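Local coordinates for protein ICChI, a glycosylated chitinase (Ipomoea carnea, PDB 6IDN) that hydrolyses chitin and also has lysozyme activity, as a glycosylated plant enzyme with a TIM barrel of glycosyl hydrolase family 18, at residues Asn204-Ser207 / Thr208-Thr211. Residues are numbered along the deposited sequence; the frame is centred on the assembly and turned at random. Where two conformers were deposited one is given.
Sequences NDWS and TILT
Thr208 folds back on Asp205 where helix 196-206 gives way to the loop that leads to strand 213-219. Two hydrogen bonds meet at the carbonyl oxygen of Asp205. The hydroxyl OG1 of Thr208 donates to Asp205 O at 2.7 Å. It lies in the carbonyl plane, with a C=O...donor angle of 158°. The amide N of Thr208 reaches Asp205 O at 3.0 Å from above that plane, 49° out of it. The first torsion of Thr208 (chi1 72°) sets OG1 between the backbone N and the carbonyl carbon, where it reaches the acceptor that the amide already uses. The methyl CG2 of Thr208 rests 3.5 Å from Asn204 O.

A type I beta turn runs from Trp206 to Ile209. Its closing bond, from Ile209 N to Trp206 O, is weak at 3.3 Å, though nearly straight. A water lies within hydrogen-bonding distance of Trp206 O and Ile209 O and can link the ends of the turn. It has more acceptors in reach than protons, and the two bonds need not be made at once. In one of its two conformers the hydroxyl of Ser207 bonds to Asn203 O.

The apolar contact is between Trp206 and Ile209. CD1 of Ile209 comes to the edge of the indole, near its plane, 4.1 Å from Trp206 CE3. The branch methyl CG2 of Ile209 approaches the same ring carbon. Beyond the turn, the indole bonds through NE1 to Cys160 O and packs edge-to-face with Phe162, a residue of a glycan pocket. Ile209 and Trp206 also touch strand 178-182 of the barrel.

The hydroxyl of Thr208 thus adds a second donor to the carbonyl of Asp205, while the buried indole and Ile209 tie the exit turn to the barrel wall.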
loop_
_atom_site.group_PDB
_atom_site.type_symbol
_atom_site.label_atom_id
_atom_site.label_comp_id
_atom_site.label_asym_id
_atom_site.label_seq_id
_atom_site.Cartn_x
_atom_site.Cartn_y
_atom_site.Cartn_z
ATOM N N ASN A 204 11.694 -18.337 -3.400
ATOM C CA ASN A 204 12.521 -18.869 -2.325
ATOM C C ASN A 204 12.391 -18.096 -1.028
ATOM O O ASN A 204 12.558 -18.685 0.049
ATOM C CB ASN A 204 13.992 -18.898 -2.752
ATOM C CG ASN A 204 14.226 -19.799 -3.944
ATOM O OD1 ASN A 204 13.454 -20.724 -4.186
ATOM N ND2 ASN A 204 15.307 -19.560 -4.676
ATOM N N ASP A 205 12.089 -16.800 -1.104
ATOM C CA ASP A 205 12.067 -15.940 0.068
ATOM C C ASP A 205 10.650 -15.497 0.400
ATOM O O ASP A 205 10.137 -15.823 1.472
ATOM C CB ASP A 205 12.971 -14.706 -0.147
ATOM C CG ASP A 205 14.455 -15.066 -0.290
ATOM O OD1 ASP A 205 14.875 -16.146 0.179
ATOM O OD2 ASP A 205 15.211 -14.250 -0.874
ATOM N N TRP A 206 9.987 -14.785 -0.513
ATOM C CA TRP A 206 8.705 -14.182 -0.171
ATOM C C TRP A 206 7.597 -15.219 -0.056
ATOM O O TRP A 206 6.600 -14.975 0.639
ATOM C CB TRP A 206 8.372 -13.086 -1.195
ATOM C CG TRP A 206 9.308 -11.933 -0.981
ATOM C CD1 TRP A 206 10.389 -11.585 -1.758
ATOM C CD2 TRP A 206 9.315 -11.048 0.139
ATOM N NE1 TRP A 206 11.048 -10.510 -1.195
ATOM C CE2 TRP A 206 10.410 -10.165 -0.029
ATOM C CE3 TRP A 206 8.495 -10.900 1.267
ATOM C CZ2 TRP A 206 10.688 -9.140 0.878
ATOM C CZ3 TRP A 206 8.779 -9.890 2.172
ATOM C CH2 TRP A 206 9.869 -9.024 1.975
ATOM N N SER A 207 7.764 -16.376 -0.700
ATOM C CA SER A 207 6.833 -17.482 -0.528
ATOM C C SER A 207 6.758 -17.958 0.916
ATOM O O SER A 207 5.767 -18.590 1.295
ATOM C CB SER A 207 7.249 -18.644 -1.432
ATOM O OG SER A 207 8.451 -19.240 -0.966
ATOM N N THR A 208 7.777 -17.675 1.729
ATOM C CA THR A 208 7.822 -18.207 3.084
ATOM C C THR A 208 7.050 -17.369 4.087
ATOM O O THR A 208 6.854 -17.821 5.221
ATOM C CB THR A 208 9.273 -18.383 3.584
ATOM O OG1 THR A 208 9.881 -17.104 3.853
ATOM C CG2 THR A 208 10.113 -19.175 2.574
ATOM N N ILE A 209 6.598 -16.172 3.725
ATOM C CA ILE A 209 5.885 -15.371 4.708
ATOM C C ILE A 209 4.436 -15.836 4.799
ATOM O O ILE A 209 3.890 -16.453 3.881
ATOM C CB ILE A 209 5.971 -13.866 4.400
ATOM C CG1 ILE A 209 5.131 -13.481 3.160
ATOM C CG2 ILE A 209 7.435 -13.450 4.311
ATOM C CD1 ILE A 209 4.953 -11.977 2.941
ATOM N N LEU A 210 3.817 -15.558 5.946
ATOM C CA LEU A 210 2.409 -15.870 6.163
ATOM C C LEU A 210 1.602 -14.622 5.834
ATOM O O LEU A 210 1.482 -13.712 6.657
ATOM C CB LEU A 210 2.149 -16.326 7.597
ATOM C CG LEU A 210 2.420 -17.810 7.853
ATOM C CD1 LEU A 210 3.920 -18.113 7.898
ATOM C CD2 LEU A 210 1.746 -18.290 9.131
ATOM N N THR A 211 1.020 -14.596 4.640
ATOM C CA THR A 211 0.069 -13.557 4.270
ATOM C C THR A 211 -0.994 -14.213 3.411
ATOM O O THR A 211 -0.723 -15.209 2.741
ATOM C CB THR A 211 0.735 -12.395 3.517
ATOM O OG1 THR A 211 -0.239 -11.367 3.286
ATOM C CG2 THR A 211 1.296 -12.848 2.164
HETATM O O HOH W 1 3.885 -16.003 1.175
#